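Local coordinates for ABC transporter (Caldanaerobius, PDB 4G68), which probably captures xylan-derived oligosaccharides outside the cell and delivers them to an ABC importer, as extracellular solute-binding proteins do, at residues 239-244 against 411-416. Residues are numbered along the deposited sequence; the frame is centred on the assembly and turned at random.
Sequences GGVQLT and GSVPAW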
ATOM      1  N   GLY A 239     -16.502  -5.999  10.046  1.00  8.59           N
ATOM      2  CA  GLY A 239     -17.574  -6.247   9.096  1.00  9.30           C
ATOM      3  C   GLY A 239     -17.359  -7.389   8.149  1.00  8.88           C
ATOM      4  O   GLY A 239     -18.332  -7.915   7.605  1.00  9.27           O
ATOM      5  N   GLY A 240     -16.116  -7.821   8.021  1.00  9.01           N
ATOM      6  CA  GLY A 240     -15.706  -8.783   6.987  1.00  9.03           C
ATOM      7  C   GLY A 240     -15.563  -8.253   5.566  1.00  8.95           C
ATOM      8  O   GLY A 240     -16.095  -7.227   5.227  1.00  9.36           O
ATOM      9  N   VAL A 241     -14.906  -9.032   4.704  1.00 10.18           N
ATOM     10  CA  VAL A 241     -14.548  -8.531   3.340  1.00  9.73           C
ATOM     11  C   VAL A 241     -15.784  -8.301   2.482  1.00  9.89           C
ATOM     12  O   VAL A 241     -15.842  -7.322   1.757  1.00  8.61           O
ATOM     13  CB  VAL A 241     -13.501  -9.420   2.605  1.00 11.42           C
ATOM     14  CG1 VAL A 241     -14.132 -10.734   2.160  1.00 10.32           C
ATOM     15  CG2 VAL A 241     -13.004  -8.678   1.351  1.00 12.63           C
ATOM     16  N   GLN A 242     -16.787  -9.160   2.586  1.00  9.54           N
ATOM     17  CA  GLN A 242     -17.977  -8.967   1.711  1.00 11.71           C
ATOM     18  C   GLN A 242     -18.655  -7.598   1.978  1.00 10.99           C
ATOM     19  O   GLN A 242     -19.055  -6.907   1.057  1.00  8.00           O
ATOM     20  CB  GLN A 242     -19.007 -10.121   1.884  1.00 14.12           C
ATOM     21  CG  GLN A 242     -20.119 -10.059   0.815  1.00 16.26           C
ATOM     22  CD  GLN A 242     -19.548 -10.168  -0.577  1.00 18.65           C
ATOM     23  OE1 GLN A 242     -18.899 -11.170  -0.943  1.00 21.06           O
ATOM     24  NE2 GLN A 242     -19.724  -9.121  -1.351  1.00 18.12           N
ATOM     25  N   LEU A 243     -18.816  -7.242   3.248  1.00  9.18           N
ATOM     26  CA  LEU A 243     -19.495  -5.968   3.579  1.00  7.93           C
ATOM     27  C   LEU A 243     -18.701  -4.740   3.116  1.00  7.47           C
ATOM     28  O   LEU A 243     -19.283  -3.771   2.555  1.00  6.59           O
ATOM     29  CB  LEU A 243     -19.703  -5.840   5.095  1.00  8.18           C
ATOM     30  CG  LEU A 243     -20.315  -4.503   5.522  1.00  8.06           C
ATOM     31  CD1 LEU A 243     -21.730  -4.257   4.869  1.00  8.59           C
ATOM     32  CD2 LEU A 243     -20.464  -4.464   7.057  1.00  8.24           C
ATOM     33  N   THR A 244     -17.365  -4.810   3.286  1.00  6.85           N
ATOM     34  CA  THR A 244     -16.519  -3.767   2.691  1.00  7.26           C
ATOM     35  C   THR A 244     -16.715  -3.637   1.174  1.00  7.00           C
ATOM     36  O   THR A 244     -17.015  -2.526   0.651  1.00  6.36           O
ATOM     37  CB  THR A 244     -15.017  -3.967   3.081  1.00  7.00           C
ATOM     38  OG1 THR A 244     -14.839  -3.556   4.438  1.00  7.64           O
ATOM     39  CG2 THR A 244     -14.094  -3.188   2.202  1.00  6.83           C
ATOM     40  N   GLY A 411      -9.086 -13.865   2.253  1.00 15.13           N
ATOM     41  CA  GLY A 411      -9.514 -12.869   1.253  1.00 14.70           C
ATOM     42  C   GLY A 411      -8.848 -11.536   1.563  1.00 13.07           C
ATOM     43  O   GLY A 411      -8.169 -11.378   2.547  1.00 11.62           O
ATOM     44  N   SER A 412      -9.049 -10.592   0.678  1.00 11.73           N
ATOM     45  CA  SER A 412      -8.336  -9.312   0.817  1.00 10.03           C
ATOM     46  C   SER A 412      -9.114  -8.286   0.040  1.00  8.87           C
ATOM     47  O   SER A 412      -9.980  -8.646  -0.793  1.00  8.85           O
ATOM     48  CB  SER A 412      -6.896  -9.415   0.339  1.00 10.62           C
ATOM     49  OG  SER A 412      -6.844  -9.752  -1.049  1.00 12.28           O
ATOM     50  N   VAL A 413      -8.863  -7.006   0.344  1.00  7.41           N
ATOM     51  CA  VAL A 413      -9.467  -5.896  -0.402  1.00  6.50           C
ATOM     52  C   VAL A 413      -8.460  -4.766  -0.343  1.00  6.16           C
ATOM     53  O   VAL A 413      -7.820  -4.619   0.672  1.00  5.41           O
ATOM     54  CB  VAL A 413     -10.865  -5.442   0.229  1.00  6.74           C
ATOM     55  CG1 VAL A 413     -10.746  -4.902   1.668  1.00  6.61           C
ATOM     56  CG2 VAL A 413     -11.525  -4.443  -0.690  1.00  6.57           C
ATOM     57  N   PRO A 414      -8.273  -4.023  -1.449  1.00  5.76           N
ATOM     58  CA  PRO A 414      -7.281  -2.917  -1.512  1.00  5.74           C
ATOM     59  C   PRO A 414      -7.665  -1.798  -0.565  1.00  5.48           C
ATOM     60  O   PRO A 414      -8.870  -1.629  -0.255  1.00  5.78           O
ATOM     61  CB  PRO A 414      -7.417  -2.413  -2.948  1.00  6.36           C
ATOM     62  CG  PRO A 414      -7.781  -3.670  -3.709  1.00  6.53           C
ATOM     63  CD  PRO A 414      -8.755  -4.355  -2.797  1.00  6.49           C
ATOM     64  N   ALA A 415      -6.670  -1.017  -0.154  1.00  4.54           N
ATOM     65  CA  ALA A 415      -6.984   0.173   0.677  1.00  4.82           C
ATOM     66  C   ALA A 415      -8.008   1.036  -0.028  1.00  4.78           C
ATOM     67  O   ALA A 415      -8.023   1.092  -1.265  1.00  4.79           O
ATOM     68  CB  ALA A 415      -5.718   0.940   0.874  1.00  4.96           C
ATOM     69  N   TRP A 416      -8.901   1.689   0.722  1.00  4.73           N
ATOM     70  CA  TRP A 416     -10.067   2.209   0.111  1.00  4.88           C
ATOM     71  C   TRP A 416      -9.754   3.352  -0.846  1.00  5.53           C
ATOM     72  O   TRP A 416     -10.560   3.645  -1.726  1.00  6.37           O
ATOM     73  CB  TRP A 416     -11.067   2.691   1.171  1.00  4.62           C
ATOM     74  CG  TRP A 416     -11.684   1.548   1.959  1.00  4.50           C
ATOM     75  CD1 TRP A 416     -11.212   0.216   2.149  1.00  4.62           C
ATOM     76  CD2 TRP A 416     -12.897   1.644   2.753  1.00  4.79           C
ATOM     77  NE1 TRP A 416     -12.052  -0.449   3.003  1.00  4.61           N
ATOM     78  CE2 TRP A 416     -13.072   0.358   3.410  1.00  4.73           C
ATOM     79  CE3 TRP A 416     -13.818   2.677   3.001  1.00  4.77           C
ATOM     80  CZ2 TRP A 416     -14.180   0.093   4.253  1.00  5.21           C
ATOM     81  CZ3 TRP A 416     -14.894   2.404   3.855  1.00  4.75           C
ATOM     82  CH2 TRP A 416     -15.069   1.142   4.454  1.00  5.15           C
TER
HETATM   83  O   HOH W   1     -12.164  -2.775   4.795  1.00  5.94           O
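Val241 and Thr244, on the first turn of helix 241-248, pack against Val413 and Trp416 in a mainly apolar, buried contact that joins this helix to the short strand 412-413 and the turn after it. The two segments bury 226 Å², summed over both sides. Thr244 CG2 touches both partners: anti to the backbone N, it lies 3.8 Å from Val413 CG1 and approaches the indole of Trp416 obliquely, 3.5 Å from NE1. One turn earlier, Val241 CG2 sits 4.0 Å from Val413 CB and 3.7 Å from the carbonyl O of Ser412, the two valine side chains sliding past each other in opposite directions. That carbonyl also accepts a hydrogen bond from Arg245, the residue after Thr244. The polar link is a single water lying in the indole plane at its edge: it accepts from Trp416 NE1 at 2.9 Å and donates to Thr244 OG1 at 2.8 Å, which satisfies the buried ring N-H. In this periplasmic-binding-protein-type fold, Ala415, at the N-cap of helix 416-419, belongs to the glycan pocket and touches a bound xylopyranose, whereas the side chain of Trp416 stands about 8 Å from a bound xylopyranose. The indole is further fixed by a ring stack with His428 and an edge-to-face contact with Phe259, while Asp232 accepts the backbone N-H of Trp416. An alanine in place of Trp416 would probably open a gap beside Thr244 CG2 and leave the water without its N-H donor. Gly411 and Val413 share backbone hydrogen bonds with Tyr339, which tie the strand segment to the neighbouring loop.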